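Local coordinates for protein putative rhamnosidase (Streptomyces avermitilis, PDB 3W5M) that hydrolyses terminal non-reducing alpha-L-rhamnose residues from rhamnosides such as citrus flavonoids and gum arabic, and carries a calcium-dependent rhamnose-binding module, at residues R204-I209 and G293-V298. Numbering follows the deposited sequence.
Sequences RRPAVI and GRVAPV
Pro206 and Val208 pack against Val295 and Pro297 where the loop between strands 282-286 and 303-311 runs past strand 207-210, an outermost strand of a sheet in the beta-sandwich of the rhamnose-binding module CBM67. The apolar contacts are made by two prolines and two valines. The ring of Pro206 reaches both Val295 and Pro297: its CD packs against CG1 of Val295, a branch set anti to the backbone N (chi1 157°), while Pro206 CB stands 4.0 Å from Pro297 CG. Further along, Val208 and Pro297 meet at about a right angle, and Val208 CG2 presses on Pro297 CB at a tight 3.3 Å. Outside the two segments Pro206 also touches Leu135 and Ser177 of strand 171-179, and Val295 touches Trp203, which binds L-rhamnose. An alanine in place of Pro206, lacking CG and CD, would probably leave a gap beside Val295 CG1 and free the backbone that the ring restrains just before the strand.

No direct hydrogen bond joins the two segments; two waters bridge them. One water donates to Arg204 O at 3.0 Å and to Ala296 O at 2.6 Å, tying together two backbone carbonyls. A second donates to the carbonyl oxygen of Pro206 at 2.9 Å and accepts a longer hydrogen bond from Val298 N, 3.3 Å from the water oxygen.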
ATOM      1  N   ARG A 204     -18.198  22.320  -8.101  1.00 26.92           N
ATOM      2  CA  ARG A 204     -18.276  21.372  -6.983  1.00 26.35           C
ATOM      3  C   ARG A 204     -17.175  21.523  -5.964  1.00 27.16           C
ATOM      4  O   ARG A 204     -17.315  21.036  -4.829  1.00 27.36           O
ATOM      5  CB  ARG A 204     -18.214  19.943  -7.503  1.00 30.52           C
ATOM      6  CG  ARG A 204     -19.384  19.548  -8.380  1.00 31.82           C
ATOM      7  CD  ARG A 204     -19.287  18.067  -8.711  1.00 37.25           C
ATOM      8  NE  ARG A 204     -20.248  17.697  -9.738  1.00 41.83           N
ATOM      9  CZ  ARG A 204     -21.527  17.424  -9.513  1.00 41.41           C
ATOM     10  NH1 ARG A 204     -22.025  17.466  -8.278  1.00 39.59           N
ATOM     11  NH2 ARG A 204     -22.306  17.104 -10.537  1.00 43.40           N
ATOM     12  N   ARG A 205     -16.077  22.165  -6.359  1.00 26.41           N
ATOM     13  CA  ARG A 205     -14.857  22.181  -5.537  1.00 25.64           C
ATOM     14  C   ARG A 205     -14.375  23.599  -5.312  1.00 24.44           C
ATOM     15  O   ARG A 205     -13.434  24.051  -5.974  1.00 24.11           O
ATOM     16  CB  ARG A 205     -13.739  21.297  -6.132  1.00 28.43           C
ATOM     17  CG  ARG A 205     -14.102  19.806  -6.156  1.00 30.84           C
ATOM     18  CD  ARG A 205     -13.140  18.946  -6.959  1.00 34.39           C
ATOM     19  NE  ARG A 205     -13.012  19.385  -8.344  1.00 35.05           N
ATOM     20  CZ  ARG A 205     -13.815  19.019  -9.339  1.00 37.13           C
ATOM     21  NH1 ARG A 205     -14.834  18.191  -9.124  1.00 36.65           N
ATOM     22  NH2 ARG A 205     -13.599  19.498 -10.563  1.00 36.92           N
ATOM     23  N   PRO A 206     -15.050  24.324  -4.405  1.00 25.63           N
ATOM     24  CA  PRO A 206     -14.624  25.686  -4.052  1.00 25.70           C
ATOM     25  C   PRO A 206     -13.170  25.747  -3.600  1.00 27.01           C
ATOM     26  O   PRO A 206     -12.701  24.841  -2.920  1.00 28.25           O
ATOM     27  CB  PRO A 206     -15.537  26.059  -2.872  1.00 25.83           C
ATOM     28  CG  PRO A 206     -16.703  25.165  -2.985  1.00 26.51           C
ATOM     29  CD  PRO A 206     -16.251  23.905  -3.668  1.00 25.39           C
ATOM     30  N   ALA A 207     -12.477  26.811  -3.979  1.00 26.45           N
ATOM     31  CA  ALA A 207     -11.119  27.089  -3.511  1.00 25.64           C
ATOM     32  C   ALA A 207     -11.177  28.019  -2.306  1.00 28.67           C
ATOM     33  O   ALA A 207     -12.058  28.907  -2.212  1.00 24.63           O
ATOM     34  CB  ALA A 207     -10.302  27.724  -4.614  1.00 26.65           C
ATOM     35  N   VAL A 208     -10.232  27.821  -1.387  1.00 28.62           N
ATOM     36  CA  VAL A 208     -10.041  28.727  -0.264  1.00 30.38           C
ATOM     37  C   VAL A 208      -8.640  29.346  -0.378  1.00 31.04           C
ATOM     38  O   VAL A 208      -7.658  28.625  -0.472  1.00 30.69           O
ATOM     39  CB  VAL A 208     -10.196  28.000   1.095  1.00 31.86           C
ATOM     40  CG1 VAL A 208      -9.987  28.974   2.258  1.00 32.45           C
ATOM     41  CG2 VAL A 208     -11.581  27.396   1.202  1.00 32.79           C
ATOM     42  N   ILE A 209      -8.568  30.674  -0.373  1.00 29.11           N
ATOM     43  CA  ILE A 209      -7.314  31.405  -0.641  1.00 31.40           C
ATOM     44  C   ILE A 209      -7.051  32.360   0.517  1.00 29.58           C
ATOM     45  O   ILE A 209      -7.945  33.094   0.916  1.00 27.92           O
ATOM     46  CB  ILE A 209      -7.392  32.262  -1.933  1.00 29.38           C
ATOM     47  CG1 ILE A 209      -7.860  31.440  -3.143  1.00 32.70           C
ATOM     48  CG2 ILE A 209      -6.031  32.916  -2.241  1.00 32.05           C
ATOM     49  CD1 ILE A 209      -9.321  31.660  -3.492  1.00 32.58           C
ATOM     50  N   GLY A 293     -26.562  22.515  -4.941  1.00 29.16           N
ATOM     51  CA  GLY A 293     -26.623  21.884  -3.619  1.00 28.49           C
ATOM     52  C   GLY A 293     -25.678  22.478  -2.584  1.00 30.90           C
ATOM     53  O   GLY A 293     -25.233  23.628  -2.714  1.00 28.90           O
ATOM     54  N   ARG A 294     -25.339  21.676  -1.579  1.00 29.29           N
ATOM     55  CA  ARG A 294     -24.654  22.176  -0.388  1.00 30.43           C
ATOM     56  C   ARG A 294     -23.132  22.139  -0.538  1.00 30.63           C
ATOM     57  O   ARG A 294     -22.420  21.535   0.275  1.00 29.94           O
ATOM     58  CB  ARG A 294     -25.126  21.411   0.856  1.00 32.74           C
ATOM     59  CG  ARG A 294     -26.624  21.525   1.108  1.00 36.26           C
ATOM     60  CD  ARG A 294     -27.047  20.853   2.419  1.00 39.82           C
ATOM     61  NE  ARG A 294     -26.437  21.484   3.597  1.00 42.30           N
ATOM     62  CZ  ARG A 294     -27.000  22.437   4.346  1.00 44.74           C
ATOM     63  NH1 ARG A 294     -28.212  22.904   4.072  1.00 48.49           N
ATOM     64  NH2 ARG A 294     -26.345  22.937   5.384  1.00 47.56           N
ATOM     65  N   VAL A 295     -22.640  22.832  -1.561  1.00 28.88           N
ATOM     66  CA  VAL A 295     -21.236  22.844  -1.929  1.00 29.55           C
ATOM     67  C   VAL A 295     -20.364  23.420  -0.805  1.00 26.32           C
ATOM     68  O   VAL A 295     -20.691  24.454  -0.242  1.00 25.26           O
ATOM     69  CB  VAL A 295     -21.062  23.637  -3.251  1.00 32.70           C
ATOM     70  CG1 VAL A 295     -19.667  24.173  -3.400  1.00 36.74           C
ATOM     71  CG2 VAL A 295     -21.409  22.757  -4.439  1.00 35.65           C
ATOM     72  N   ALA A 296     -19.271  22.732  -0.465  1.00 26.24           N
ATOM     73  CA  ALA A 296     -18.340  23.212   0.572  1.00 25.65           C
ATOM     74  C   ALA A 296     -16.880  23.017   0.191  1.00 25.65           C
ATOM     75  O   ALA A 296     -16.520  21.993  -0.390  1.00 27.45           O
ATOM     76  CB  ALA A 296     -18.608  22.539   1.921  1.00 26.31           C
ATOM     77  N   PRO A 297     -16.019  23.988   0.539  1.00 26.16           N
ATOM     78  CA  PRO A 297     -14.581  23.797   0.350  1.00 25.18           C
ATOM     79  C   PRO A 297     -14.119  22.671   1.275  1.00 24.19           C
ATOM     80  O   PRO A 297     -14.734  22.441   2.319  1.00 26.57           O
ATOM     81  CB  PRO A 297     -13.962  25.126   0.828  1.00 26.41           C
ATOM     82  CG  PRO A 297     -15.091  26.061   1.077  1.00 26.13           C
ATOM     83  CD  PRO A 297     -16.361  25.270   1.177  1.00 25.96           C
ATOM     84  N   VAL A 298     -13.072  21.966   0.873  1.00 26.91           N
ATOM     85  CA  VAL A 298     -12.507  20.859   1.648  1.00 28.30           C
ATOM     86  C   VAL A 298     -11.313  21.364   2.472  1.00 29.72           C
ATOM     87  O   VAL A 298     -10.450  22.032   1.945  1.00 30.95           O
ATOM     88  CB  VAL A 298     -12.063  19.721   0.715  1.00 28.61           C
ATOM     89  CG1 VAL A 298     -11.345  18.619   1.503  1.00 28.43           C
ATOM     90  CG2 VAL A 298     -13.271  19.154  -0.025  1.00 32.26           C
TER
HETATM   91  O   HOH W   1     -15.513  20.690  -2.454  1.00 34.17           O
HETATM   92  O   HOH W   2     -13.062  22.051  -2.385  1.00 42.03           O